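Local atomic coordinates of protein of unknown function DUF574 (Streptomyces avermitilis, PDB entry 3GIW), a protein that is of uncharacterised function but probably acts as an S-adenosylmethionine-dependent methyltransferase with a Rossmann-like fold, and binds S-adenosylhomocysteine. Residues R50-L55 and E204-E209; Q81-G86 and A144-A149; A138-P143 and L164-I169. All blocks are in the same frame, centred on the assembly; numbering follows the deposited sequence.

Contact 1. Residues R50-L55 and E204-E209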
loop_
_atom_site.group_PDB
_atom_site.type_symbol
_atom_site.label_atom_id
_atom_site.label_comp_id
_atom_site.label_asym_id
_atom_site.label_seq_id
_atom_site.Cartn_x
_atom_site.Cartn_y
_atom_site.Cartn_z
ATOM N N ARG A 50 -2.521 22.494 -4.035
ATOM C CA ARG A 50 -2.247 23.916 -3.831
ATOM C C ARG A 50 -1.300 24.104 -2.640
ATOM O O ARG A 50 -0.434 24.981 -2.655
ATOM C CB ARG A 50 -3.544 24.725 -3.659
ATOM C CG ARG A 50 -4.287 25.001 -4.971
ATOM C CD ARG A 50 -5.650 25.665 -4.722
ATOM N NE ARG A 50 -6.389 25.849 -5.966
ATOM C CZ ARG A 50 -7.611 26.368 -6.026
ATOM N NH1 ARG A 50 -8.227 26.741 -4.906
ATOM N NH2 ARG A 50 -8.218 26.535 -7.205
ATOM N N GLU A 51 -1.482 23.298 -1.598
ATOM C CA GLU A 51 -0.600 23.343 -0.420
ATOM C C GLU A 51 0.767 22.710 -0.690
ATOM O O GLU A 51 1.786 23.176 -0.178
ATOM C CB GLU A 51 -1.267 22.638 0.781
ATOM C CG GLU A 51 -2.573 23.284 1.226
ATOM C CD GLU A 51 -2.394 24.666 1.834
ATOM O OE1 GLU A 51 -1.284 25.023 2.266
ATOM O OE2 GLU A 51 -3.394 25.402 1.907
ATOM N N TRP A 52 0.788 21.646 -1.497
ATOM C CA TRP A 52 2.015 20.897 -1.762
ATOM C C TRP A 52 2.044 20.488 -3.222
ATOM O O TRP A 52 1.502 19.438 -3.611
ATOM C CB TRP A 52 2.108 19.662 -0.854
ATOM C CG TRP A 52 3.428 18.957 -0.877
ATOM C CD1 TRP A 52 4.671 19.505 -1.006
ATOM C CD2 TRP A 52 3.629 17.549 -0.734
ATOM N NE1 TRP A 52 5.626 18.533 -0.925
ATOM C CE2 TRP A 52 5.014 17.312 -0.781
ATOM C CE3 TRP A 52 2.763 16.476 -0.582
ATOM C CZ2 TRP A 52 5.557 16.025 -0.662
ATOM C CZ3 TRP A 52 3.285 15.192 -0.498
ATOM C CH2 TRP A 52 4.678 14.980 -0.528
ATOM N N PRO A 53 2.647 21.336 -4.063
ATOM C CA PRO A 53 2.701 21.042 -5.503
ATOM C C PRO A 53 3.278 19.690 -5.888
ATOM O O PRO A 53 2.891 19.145 -6.939
ATOM C CB PRO A 53 3.495 22.217 -6.091
ATOM C CG PRO A 53 3.168 23.367 -5.113
ATOM C CD PRO A 53 3.142 22.705 -3.751
ATOM N N ALA A 54 4.159 19.142 -5.056
ATOM C CA ALA A 54 4.739 17.815 -5.299
ATOM C C ALA A 54 3.807 16.642 -5.038
ATOM O O ALA A 54 4.204 15.488 -5.281
ATOM C CB ALA A 54 6.060 17.600 -4.500
ATOM N N LEU A 55 2.584 16.893 -4.565
ATOM C CA LEU A 55 1.679 15.767 -4.268
ATOM C C LEU A 55 1.637 14.675 -5.379
ATOM O O LEU A 55 1.730 13.475 -5.075
ATOM C CB LEU A 55 0.269 16.254 -3.846
ATOM C CG LEU A 55 -0.697 15.157 -3.423
ATOM C CD1 LEU A 55 -0.243 14.486 -2.142
ATOM C CD2 LEU A 55 -2.113 15.736 -3.295
ATOM N N GLU A 204 8.740 14.467 7.757
ATOM C CA GLU A 204 10.077 14.936 8.113
ATOM C C GLU A 204 10.744 15.782 7.029
ATOM O O GLU A 204 11.512 16.689 7.348
ATOM C CB GLU A 204 10.976 13.762 8.501
ATOM C CG GLU A 204 10.494 12.970 9.719
ATOM C CD GLU A 204 11.598 12.141 10.327
ATOM O OE1 GLU A 204 12.387 12.653 11.166
ATOM O OE2 GLU A 204 11.667 10.957 9.960
ATOM N N PHE A 205 10.466 15.480 5.760
ATOM C CA PHE A 205 11.176 16.097 4.621
ATOM C C PHE A 205 10.530 17.372 4.092
ATOM O O PHE A 205 11.167 18.109 3.366
ATOM C CB PHE A 205 11.335 15.049 3.513
ATOM C CG PHE A 205 12.110 13.847 3.970
ATOM C CD1 PHE A 205 13.489 13.879 4.013
ATOM C CD2 PHE A 205 11.472 12.704 4.436
ATOM C CE1 PHE A 205 14.205 12.760 4.461
ATOM C CE2 PHE A 205 12.186 11.632 4.890
ATOM C CZ PHE A 205 13.547 11.650 4.879
ATOM N N ALA A 206 9.300 17.645 4.473
ATOM C CA ALA A 206 8.618 18.900 4.092
ATOM C C ALA A 206 7.557 19.255 5.126
ATOM O O ALA A 206 6.369 19.152 4.854
ATOM C CB ALA A 206 8.043 18.812 2.668
ATOM N N PRO A 207 7.996 19.606 6.343
ATOM C CA PRO A 207 7.045 19.706 7.446
ATOM C C PRO A 207 5.867 20.618 7.199
ATOM O O PRO A 207 4.731 20.247 7.496
ATOM C CB PRO A 207 7.915 20.183 8.624
ATOM C CG PRO A 207 9.289 19.732 8.305
ATOM C CD PRO A 207 9.389 19.760 6.809
ATOM N N GLN A 208 6.092 21.820 6.687
ATOM C CA GLN A 208 4.984 22.740 6.513
ATOM C C GLN A 208 3.979 22.278 5.482
ATOM O O GLN A 208 2.781 22.245 5.745
ATOM C CB GLN A 208 5.493 24.136 6.164
ATOM C CG GLN A 208 4.375 25.186 6.083
ATOM C CD GLN A 208 4.882 26.599 6.053
ATOM O OE1 GLN A 208 6.046 26.865 5.694
ATOM N NE2 GLN A 208 4.018 27.530 6.448
ATOM N N GLU A 209 4.460 21.943 4.292
ATOM C CA GLU A 209 3.574 21.564 3.161
ATOM C C GLU A 209 2.854 20.231 3.432
ATOM O O GLU A 209 1.652 20.113 3.224
ATOM C CB GLU A 209 4.378 21.454 1.857
ATOM C CG GLU A 209 4.979 22.771 1.376
ATOM C CD GLU A 209 6.330 23.140 2.001
ATOM O OE1 GLU A 209 6.941 22.351 2.763
ATOM O OE2 GLU A 209 6.808 24.286 1.748
#
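Trp-52, Glu-51, Ala-206 and Glu-209 make a small, partly buried packing contact at the periphery of a Rossmann-like methyltransferase fold, where the end of helix 39-51 meets the start of helix 207-219. Trp-52 is the first residue beyond the one helix and Ala-206 the N-cap of the other, so a C-terminal helix end lies against an N-terminal one. The indole is swung anti to the backbone N of Trp-52 (chi1 -170°), and the aliphatic part of Glu-209 approaches it obliquely, with CB 3.5 Å from Trp-52 CD1 and CG 3.6 Å from Glu-51 O. Ala-206 CB lies 4.3 Å from Trp-52 NE1. Val-210 and Val-213 of helix 207-219 extend the apolar lining, and an unidentified bound molecule comes within about 4 Å of the indole. Glu-209 bends at chi2 (85°), which takes its carboxylate away from helix 39-51, whereas Glu-51 forms a salt bridge with Arg-212, about one turn after Glu-209. A type I turn from Trp-52 to Leu-55 is closed by Leu-55 N bonding to Trp-52 O at 2.9 Å. It folds the chain back over the indole, placing Ala-54 CB 3.6 Å above one ring face, toward the rim.

Contact 2. Residues Q81-G86 and A144-A149; sequences QFLDIG and ASILDA
Ile-146 fills the centre of this buried, wholly apolar contact, sending its two branches to two residues of strand 81-85. Its CG2 methyl meets Leu-83 CD1 at 4.3 Å. The other branch, through CG1, runs on extended (chi2 173°) until its CD1 reaches Ile-85 CD1 at 4.2 Å. Leu-83 is split in a similar way: while CD1 faces Ile-146, CD2 touches the CD2 methyl of Leu-147 at 4.5 Å. Ile-85 has its CB beside the helix rather than aimed at it; a bend at chi2 (-62°) turns CD1 round to Ile-146, and the two isoleucines pass each other at a slant. All are methyl-to-methyl approaches on the relaxed side of van der Waals contact, and the backbones stay well apart, 9.1 Å between the CA atoms of Ile-85 and Ile-146. The setting is the doubly wound Rossmann-like sheet of the methyltransferases: strand 81-85 lies inside it between strands 107-112 and 163-167, and helix 143-147 belongs to the connection that returns from edge strand 132-137 to strand 163-167, passing over one face of the sheet. Val-109, Val-111 and Leu-164 from the neighbouring strands border Leu-83 and Ile-85 and complete the apolar layer. The alternate strand residues Phe-82 and Asp-84 turn to helix 95-102 on the other face, where Asp-84 is hydrogen-bonded to Thr-165 and Thr-87. Just past the strand, Gly-86 has a positive phi (85°) that suits a glycine, in a DIG sequence consistent with the glycine-rich first motif of this family. Ile-85 also touches Met-140, a residue of the S-adenosylhomocysteine site. Beyond Leu-147 the short helix gives way at Asp-148, whose N still bonds to Ala-144 O at 2.9 Å.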
loop_
_atom_site.group_PDB
_atom_site.type_symbol
_atom_site.label_atom_id
_atom_site.label_comp_id
_atom_site.label_asym_id
_atom_site.label_seq_id
_atom_site.Cartn_x
_atom_site.Cartn_y
_atom_site.Cartn_z
ATOM N N GLN A 81 3.106 -15.963 -3.200
ATOM C CA GLN A 81 1.838 -15.669 -2.549
ATOM C C GLN A 81 1.897 -14.291 -1.917
ATOM O O GLN A 81 2.856 -13.958 -1.217
ATOM C CB GLN A 81 1.579 -16.689 -1.430
ATOM C CG GLN A 81 1.544 -18.137 -1.907
ATOM C CD GLN A 81 0.987 -19.053 -0.854
ATOM O OE1 GLN A 81 -0.078 -19.680 -1.053
ATOM N NE2 GLN A 81 1.686 -19.132 0.297
ATOM N N PHE A 82 0.841 -13.502 -2.121
ATOM C CA PHE A 82 0.779 -12.125 -1.637
ATOM C C PHE A 82 -0.578 -11.855 -0.996
ATOM O O PHE A 82 -1.618 -12.267 -1.538
ATOM C CB PHE A 82 0.976 -11.142 -2.821
ATOM C CG PHE A 82 2.298 -11.279 -3.503
ATOM C CD1 PHE A 82 2.544 -12.351 -4.374
ATOM C CD2 PHE A 82 3.323 -10.379 -3.245
ATOM C CE1 PHE A 82 3.796 -12.518 -4.998
ATOM C CE2 PHE A 82 4.569 -10.564 -3.855
ATOM C CZ PHE A 82 4.791 -11.605 -4.722
ATOM N N LEU A 83 -0.556 -11.129 0.120
ATOM C CA LEU A 83 -1.716 -10.620 0.809
ATOM C C LEU A 83 -1.586 -9.090 0.873
ATOM O O LEU A 83 -0.752 -8.568 1.602
ATOM C CB LEU A 83 -1.809 -11.220 2.212
ATOM C CG LEU A 83 -2.984 -10.755 3.069
ATOM C CD1 LEU A 83 -4.346 -10.837 2.389
ATOM C CD2 LEU A 83 -3.027 -11.525 4.422
ATOM N N ASP A 84 -2.435 -8.401 0.104
ATOM C CA ASP A 84 -2.344 -6.954 -0.074
ATOM C C ASP A 84 -3.455 -6.268 0.694
ATOM O O ASP A 84 -4.657 -6.434 0.398
ATOM C CB ASP A 84 -2.471 -6.623 -1.552
ATOM C CG ASP A 84 -2.211 -5.144 -1.871
ATOM O OD1 ASP A 84 -1.252 -4.548 -1.334
ATOM O OD2 ASP A 84 -2.955 -4.585 -2.731
ATOM N N ILE A 85 -3.077 -5.494 1.708
ATOM C CA ILE A 85 -4.012 -4.873 2.630
ATOM C C ILE A 85 -4.150 -3.391 2.271
ATOM O O ILE A 85 -3.180 -2.644 2.355
ATOM C CB ILE A 85 -3.532 -5.003 4.108
ATOM C CG1 ILE A 85 -3.227 -6.465 4.437
ATOM C CG2 ILE A 85 -4.555 -4.336 5.075
ATOM C CD1 ILE A 85 -4.373 -7.377 4.329
ATOM N N GLY A 86 -5.338 -2.963 1.861
ATOM C CA GLY A 86 -5.530 -1.582 1.389
ATOM C C GLY A 86 -5.170 -1.424 -0.083
ATOM O O GLY A 86 -4.383 -0.568 -0.473
ATOM N N ALA A 144 -9.095 -11.032 11.961
ATOM C CA ALA A 144 -9.790 -12.328 11.761
ATOM C C ALA A 144 -10.701 -12.368 10.533
ATOM O O ALA A 144 -10.766 -13.387 9.811
ATOM C CB ALA A 144 -10.608 -12.722 13.012
ATOM N N SER A 145 -11.404 -11.268 10.296
ATOM C CA SER A 145 -12.232 -11.121 9.090
ATOM C C SER A 145 -11.434 -11.286 7.781
ATOM O O SER A 145 -12.003 -11.647 6.752
ATOM C CB SER A 145 -12.948 -9.755 9.087
ATOM O OG SER A 145 -12.063 -8.677 8.893
ATOM N N ILE A 146 -10.134 -10.978 7.829
ATOM C CA ILE A 146 -9.248 -11.165 6.714
ATOM C C ILE A 146 -8.718 -12.583 6.744
ATOM O O ILE A 146 -8.870 -13.313 5.789
ATOM C CB ILE A 146 -8.097 -10.113 6.736
ATOM C CG1 ILE A 146 -8.701 -8.691 6.629
ATOM C CG2 ILE A 146 -7.084 -10.405 5.665
ATOM C CD1 ILE A 146 -7.740 -7.518 6.791
ATOM N N LEU A 147 -8.092 -12.974 7.862
ATOM C CA LEU A 147 -7.331 -14.238 7.918
ATOM C C LEU A 147 -8.219 -15.502 7.814
ATOM O O LEU A 147 -7.787 -16.534 7.279
ATOM C CB LEU A 147 -6.474 -14.281 9.196
ATOM C CG LEU A 147 -5.409 -13.182 9.338
ATOM C CD1 LEU A 147 -4.781 -13.139 10.740
ATOM C CD2 LEU A 147 -4.385 -13.395 8.277
ATOM N N ASP A 148 -9.450 -15.404 8.275
ATOM C CA ASP A 148 -10.422 -16.511 8.167
ATOM C C ASP A 148 -11.404 -16.394 6.998
ATOM O O ASP A 148 -12.348 -17.200 6.892
ATOM C CB ASP A 148 -11.231 -16.630 9.453
ATOM C CG ASP A 148 -10.384 -17.019 10.621
ATOM O OD1 ASP A 148 -9.370 -17.729 10.397
ATOM O OD2 ASP A 148 -10.741 -16.599 11.742
ATOM N N ALA A 149 -11.204 -15.392 6.134
ATOM C CA ALA A 149 -12.073 -15.208 4.973
ATOM C C ALA A 149 -11.949 -16.415 4.060
ATOM O O ALA A 149 -10.852 -16.836 3.719
ATOM C CB ALA A 149 -11.702 -13.922 4.198
#

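Contact 3. Residues A138-P143 and L164-I169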
loop_
_atom_site.group_PDB
_atom_site.type_symbol
_atom_site.label_atom_id
_atom_site.label_comp_id
_atom_site.label_asym_id
_atom_site.label_seq_id
_atom_site.Cartn_x
_atom_site.Cartn_y
_atom_site.Cartn_z
ATOM N N ALA A 138 -12.941 -5.861 3.568
ATOM C CA ALA A 138 -12.705 -6.014 5.019
ATOM C C ALA A 138 -11.877 -4.864 5.534
ATOM O O ALA A 138 -11.182 -4.178 4.769
ATOM C CB ALA A 138 -12.036 -7.355 5.321
ATOM N N ASP A 139 -11.943 -4.691 6.859
ATOM C CA ASP A 139 -11.223 -3.643 7.571
ATOM C C ASP A 139 -10.062 -4.257 8.353
ATOM O O ASP A 139 -10.258 -5.217 9.129
ATOM C CB ASP A 139 -12.179 -2.971 8.555
ATOM C CG ASP A 139 -11.687 -1.612 9.013
ATOM O OD1 ASP A 139 -10.468 -1.431 9.206
ATOM O OD2 ASP A 139 -12.549 -0.712 9.168
HETATM N N MSE A 140 -8.866 -3.707 8.146
HETATM C CA MSE A 140 -7.661 -4.230 8.806
HETATM C C MSE A 140 -7.722 -4.136 10.340
HETATM O O MSE A 140 -6.969 -4.810 11.031
HETATM C CB MSE A 140 -6.393 -3.562 8.266
HETATM C CG MSE A 140 -6.254 -2.088 8.590
HETATM SE SE MSE A 140 -4.849 -1.196 7.573
HETATM C CE MSE A 140 -3.600 -1.659 8.083
ATOM N N LEU A 141 -8.648 -3.339 10.860
ATOM C CA LEU A 141 -8.910 -3.321 12.307
ATOM C C LEU A 141 -9.449 -4.651 12.867
ATOM O O LEU A 141 -9.435 -4.869 14.084
ATOM C CB LEU A 141 -9.863 -2.175 12.644
ATOM C CG LEU A 141 -9.294 -0.791 12.325
ATOM C CD1 LEU A 141 -10.281 0.322 12.606
ATOM C CD2 LEU A 141 -8.005 -0.561 13.098
ATOM N N ASP A 142 -9.925 -5.534 11.989
ATOM C CA ASP A 142 -10.372 -6.857 12.370
ATOM C C ASP A 142 -9.581 -7.884 11.569
ATOM O O ASP A 142 -10.070 -8.437 10.595
ATOM C CB ASP A 142 -11.874 -6.995 12.103
ATOM C CG ASP A 142 -12.453 -8.324 12.586
ATOM O OD1 ASP A 142 -11.723 -9.180 13.148
ATOM O OD2 ASP A 142 -13.664 -8.517 12.376
ATOM N N PRO A 143 -8.319 -8.109 11.956
ATOM C CA PRO A 143 -7.561 -9.171 11.274
ATOM C C PRO A 143 -8.238 -10.544 11.048
ATOM O O PRO A 143 -7.948 -11.175 10.026
ATOM C CB PRO A 143 -6.288 -9.291 12.129
ATOM C CG PRO A 143 -6.122 -7.900 12.759
ATOM C CD PRO A 143 -7.505 -7.367 12.948
ATOM N N LEU A 164 3.219 -9.984 2.826
ATOM C CA LEU A 164 2.191 -9.119 3.356
ATOM C C LEU A 164 2.559 -7.710 2.901
ATOM O O LEU A 164 3.577 -7.169 3.336
ATOM C CB LEU A 164 2.143 -9.203 4.877
ATOM C CG LEU A 164 1.119 -8.330 5.583
ATOM C CD1 LEU A 164 -0.321 -8.674 5.217
ATOM C CD2 LEU A 164 1.301 -8.406 7.110
ATOM N N THR A 165 1.728 -7.151 2.012
ATOM C CA THR A 165 1.931 -5.784 1.499
ATOM C C THR A 165 0.927 -4.811 2.121
ATOM O O THR A 165 -0.297 -5.013 2.007
ATOM C CB THR A 165 1.950 -5.750 -0.060
ATOM O OG1 THR A 165 0.753 -6.287 -0.581
ATOM C CG2 THR A 165 3.073 -6.640 -0.599
ATOM N N VAL A 166 1.427 -3.781 2.798
ATOM C CA VAL A 166 0.600 -2.779 3.502
ATOM C C VAL A 166 1.125 -1.415 2.994
ATOM O O VAL A 166 1.982 -0.807 3.633
ATOM C CB VAL A 166 0.683 -2.906 5.044
ATOM C CG1 VAL A 166 -0.310 -1.968 5.688
ATOM C CG2 VAL A 166 0.384 -4.376 5.479
ATOM N N ILE A 167 0.629 -1.015 1.821
ATOM C CA ILE A 167 1.186 0.087 1.041
ATOM C C ILE A 167 0.196 1.251 0.953
ATOM O O ILE A 167 -0.974 1.095 0.615
ATOM C CB ILE A 167 1.578 -0.437 -0.349
ATOM C CG1 ILE A 167 2.663 -1.524 -0.189
ATOM C CG2 ILE A 167 2.054 0.745 -1.230
ATOM C CD1 ILE A 167 3.113 -2.248 -1.453
ATOM N N ALA A 168 0.674 2.429 1.360
ATOM C CA ALA A 168 -0.109 3.662 1.247
ATOM C C ALA A 168 -1.425 3.581 2.031
ATOM O O ALA A 168 -2.476 4.060 1.585
ATOM C CB ALA A 168 -0.343 4.034 -0.251
ATOM N N ILE A 169 -1.382 2.954 3.212
ATOM C CA ILE A 169 -2.583 2.801 4.054
ATOM C C ILE A 169 -2.371 3.102 5.546
ATOM O O ILE A 169 -3.259 3.635 6.218
ATOM C CB ILE A 169 -3.195 1.373 3.910
ATOM C CG1 ILE A 169 -4.365 1.198 4.895
ATOM C CG2 ILE A 169 -2.164 0.308 4.160
ATOM C CD1 ILE A 169 -5.282 0.054 4.559
#
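Met-140, present as selenomethionine, reaches from the loop after strand 132-137 to Val-166 of strand 163-167 and Ile-169 in the loop that follows, and this single side chain makes the whole contact from its side. The close part is apolar, with Met-140 and Val-166 buried and Ile-169 at the margin of the ligand pocket. With CG lodged between the backbone N and the carbonyl carbon (chi1 67°), the methionine carries its selenium toward the strand. CE is modelled too close to SE, so its approach to Val-166 CG1 is approximate. The Met-140 and Ile-169 side chains reach toward each other tip to tip; their modelled separation, 3.3 Å from Met-140 SE to Ile-169 CD1, is doubtful because Ile-169 has an alternate conformer. Val-173 and Ile-85 also border the methionine, joining it to the core of the Rossmann-like sheet. The loose side is the rest of the loop, which leans outward and does not touch the strand: Leu-141 and Asp-142 are exposed, local bonds shape the turn, and Leu-141 packs on Ile-182 of helix 179-187. A type I turn is closed by Asp-142 N on Asp-139 O at 2.9 Å. An Asx turn overlaps it, Leu-141 N donating to Asp-139 OD1 at 3.1 Å in a nearly straight bond (172°) that arrives from above the carboxylate plane. Asp-139 and Met-140 both belong to the S-adenosylhomocysteine site, empty of that ligand here. A glycerol, probably from the crystallisation liquor, bonds to Ala-138 O and Met-140 N, and weakly to Asp-139 OD1. The methionine thus meets Val-166 and Ile-169 through apolar packing, with no polar bond between the two segments, while Asp-139 OD1 and Met-140 N face the glycerol, consistent with polar recognition of the adenine ring as in related methyltransferases.

In the fold
From the N terminus the chain enters contact 1 at 50-55 and closes it only at 204-209, so a loop holding five strands of the sheet lies between, and both other contacts nest inside it. Contact 2 opens at 81-86 and closes at 144-149; contact 3 opens at 138-143, just before contact 2 closes, and ends at 164-169, so these two cross. Their strands, 81-85 and 163-167, are neighbours, joined by Thr-165 O to Ile-85 N at 2.8 Å, a probable hydrogen bond. Contact 2 ties helix 143-147 to the sheet, and contact 3 the loop before that helix. Contact 1 ties two helix ends together across the chain's centre from contact 2, touching neither of the others.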